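Local structure of putative NAD(P)H-flavin oxidoreductase (2HAY) at residues 90-94 against 189-193. The protein binds flavin mononucleotide and, as a member of the nitroreductase family, probably works as an NAD(P)H-dependent oxidoreductase. Residues are numbered along the deposited sequence; the frame is centred on the assembly and turned at random. Where two conformers were deposited one is given.
Sequences AEKHA and LEKEG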
ATOM      1  N   ALA B  90      -3.399  -0.816  12.171  1.00 25.70           N
ATOM      2  CA  ALA B  90      -4.284  -1.830  11.561  1.00 25.34           C
ATOM      3  C   ALA B  90      -5.026  -2.710  12.598  1.00 26.02           C
ATOM      4  O   ALA B  90      -4.482  -3.002  13.677  1.00 24.53           O
ATOM      5  CB  ALA B  90      -3.511  -2.690  10.588  1.00 24.98           C
ATOM      6  N   GLU B  91      -6.244  -3.148  12.252  1.00 26.06           N
ATOM      7  CA  GLU B  91      -7.065  -4.014  13.131  1.00 27.99           C
ATOM      8  C   GLU B  91      -6.531  -5.451  13.200  1.00 26.47           C
ATOM      9  O   GLU B  91      -6.110  -6.000  12.179  1.00 26.22           O
ATOM     10  CB  GLU B  91      -8.488  -4.092  12.601  1.00 28.04           C
ATOM     11  CG  GLU B  91      -9.463  -3.218  13.298  1.00 32.21           C
ATOM     12  CD  GLU B  91     -10.834  -3.110  12.586  1.00 33.63           C
ATOM     13  OE1 GLU B  91     -11.275  -4.085  11.939  1.00 40.57           O
ATOM     14  OE2 GLU B  91     -11.477  -2.029  12.687  1.00 39.32           O
ATOM     15  N   LYS B  92      -6.574  -6.049  14.388  1.00 24.65           N
ATOM     16  CA  LYS B  92      -6.253  -7.470  14.562  1.00 25.00           C
ATOM     17  C   LYS B  92      -7.518  -8.285  14.472  1.00 24.69           C
ATOM     18  O   LYS B  92      -8.623  -7.761  14.636  1.00 23.89           O
ATOM     19  CB  LYS B  92      -5.611  -7.719  15.941  1.00 24.87           C
ATOM     20  CG  LYS B  92      -4.252  -7.024  16.113  1.00 24.85           C
ATOM     21  CD  LYS B  92      -3.692  -7.302  17.494  1.00 26.76           C
ATOM     22  CE  LYS B  92      -2.194  -6.936  17.582  1.00 27.39           C
ATOM     23  NZ  LYS B  92      -1.729  -7.032  19.012  1.00 30.49           N
ATOM     24  N   HIS B  93      -7.361  -9.569  14.214  1.00 25.28           N
ATOM     25  CA  HIS B  93      -8.492 -10.494  14.313  1.00 26.26           C
ATOM     26  C   HIS B  93      -9.679 -10.210  13.392  1.00 25.94           C
ATOM     27  O   HIS B  93     -10.838 -10.460  13.734  1.00 25.21           O
ATOM     28  CB  HIS B  93      -8.928 -10.598  15.771  1.00 25.78           C
ATOM     29  CG  HIS B  93      -7.841 -11.091  16.665  1.00 28.24           C
ATOM     30  ND1 HIS B  93      -7.308 -12.365  16.553  1.00 30.99           N
ATOM     31  CD2 HIS B  93      -7.183 -10.489  17.682  1.00 26.40           C
ATOM     32  CE1 HIS B  93      -6.373 -12.524  17.475  1.00 31.64           C
ATOM     33  NE2 HIS B  93      -6.269 -11.398  18.164  1.00 31.41           N
ATOM     34  N   ALA B  94      -9.379  -9.705  12.202  1.00 26.87           N
ATOM     35  CA  ALA B  94     -10.445  -9.422  11.239  1.00 27.00           C
ATOM     36  C   ALA B  94     -10.809 -10.691  10.472  1.00 26.81           C
ATOM     37  O   ALA B  94     -10.709 -10.728   9.250  1.00 27.13           O
ATOM     38  CB  ALA B  94     -10.031  -8.234  10.299  1.00 26.90           C
ATOM     39  N   LEU B 189      -3.985  -2.631  22.292  1.00 29.62           N
ATOM     40  CA  LEU B 189      -3.115  -3.690  21.769  1.00 30.26           C
ATOM     41  C   LEU B 189      -3.807  -5.046  21.547  1.00 29.46           C
ATOM     42  O   LEU B 189      -3.341  -5.892  20.768  1.00 28.72           O
ATOM     43  CB  LEU B 189      -1.909  -3.898  22.682  1.00 30.86           C
ATOM     44  CG  LEU B 189      -0.500  -3.833  22.063  1.00 34.46           C
ATOM     45  CD1 LEU B 189       0.531  -4.616  22.899  1.00 32.52           C
ATOM     46  CD2 LEU B 189      -0.461  -4.223  20.547  1.00 35.15           C
ATOM     47  N   GLU B 190      -4.904  -5.280  22.238  1.00 29.19           N
ATOM     48  CA  GLU B 190      -5.636  -6.527  22.009  1.00 29.21           C
ATOM     49  C   GLU B 190      -6.470  -6.478  20.713  1.00 29.18           C
ATOM     50  O   GLU B 190      -6.844  -7.517  20.187  1.00 30.28           O
ATOM     51  CB  GLU B 190      -6.486  -6.897  23.236  1.00 29.90           C
ATOM     52  CG  GLU B 190      -5.715  -6.899  24.588  1.00 31.05           C
ATOM     53  CD  GLU B 190      -4.687  -8.057  24.767  1.00 34.62           C
ATOM     54  OE1 GLU B 190      -3.914  -7.990  25.763  1.00 37.97           O
ATOM     55  OE2 GLU B 190      -4.636  -9.030  23.953  1.00 33.64           O
ATOM     56  N   LYS B 191      -6.729  -5.270  20.203  0.50 28.76           N
ATOM     57  CA  LYS B 191      -7.605  -5.088  19.040  0.50 28.40           C
ATOM     58  C   LYS B 191      -6.887  -4.615  17.773  0.50 27.65           C
ATOM     59  O   LYS B 191      -7.444  -4.715  16.691  0.50 27.30           O
ATOM     60  CB  LYS B 191      -8.743  -4.103  19.367  0.50 28.42           C
ATOM     61  CG  LYS B 191      -9.854  -4.686  20.256  0.50 29.36           C
ATOM     62  CD  LYS B 191     -10.853  -3.612  20.696  0.50 28.59           C
ATOM     63  CE  LYS B 191     -11.823  -4.154  21.729  0.50 30.61           C
ATOM     64  NZ  LYS B 191     -12.577  -3.059  22.408  0.50 31.23           N
ATOM     65  N   GLU B 192      -5.664  -4.105  17.928  1.00 27.17           N
ATOM     66  CA  GLU B 192      -4.951  -3.360  16.886  1.00 27.14           C
ATOM     67  C   GLU B 192      -3.448  -3.271  17.173  1.00 26.92           C
ATOM     68  O   GLU B 192      -2.985  -3.519  18.304  1.00 26.39           O
ATOM     69  CB  GLU B 192      -5.543  -1.951  16.684  1.00 26.77           C
ATOM     70  CG  GLU B 192      -5.300  -0.952  17.811  1.00 27.04           C
ATOM     71  CD  GLU B 192      -6.312   0.205  17.864  1.00 28.35           C
ATOM     72  OE1 GLU B 192      -7.007   0.526  16.845  1.00 30.18           O
ATOM     73  OE2 GLU B 192      -6.431   0.793  18.959  1.00 30.09           O
ATOM     74  N   GLY B 193      -2.698  -2.972  16.118  1.00 26.38           N
ATOM     75  CA  GLY B 193      -1.243  -2.846  16.180  1.00 26.50           C
ATOM     76  C   GLY B 193      -0.762  -1.854  15.122  1.00 26.64           C
ATOM     77  O   GLY B 193      -1.418  -1.618  14.100  1.00 26.70           O
TER
HETATM   78  O   HOH W   1      -9.771  -6.115  16.455  1.00 35.31           O
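The imidazole of H93 meets the other segment at its edge: CD2 lies 3.9 Å from E190 O, which sits in the plane of the ring. The segments hold the end of strand 84-91 and the start of strand 192-201, antiparallel neighbours in the central sheet of the nitroreductase fold. A90 and G193 form a hydrogen-bonded pair, N of A90 lying 2.9 Å from G193 O. E91 and E192, the non-hydrogen-bonded pair, put their side chains on the other face of the sheet; there E192 has its carboxylate held by R55 and by the backbone N of D188. On the A90 face lies helix 137-162, with F141 against both A90 and K92. Just past the last bridge, N of K92 donates a single further bond to K191 O (2.8 Å), from 41° above the carbonyl plane; a water, 2.7 Å from that same K191 O, also reaches K92 O. With CG beside its own backbone N (chi1 -64°), K92 runs extended past the backbone of E192 to the 189-191 turn. There NZ of K92 approaches CD2 of L189 and donates to L189 O at 2.6 Å, nearly in line with the C=O bond (160°).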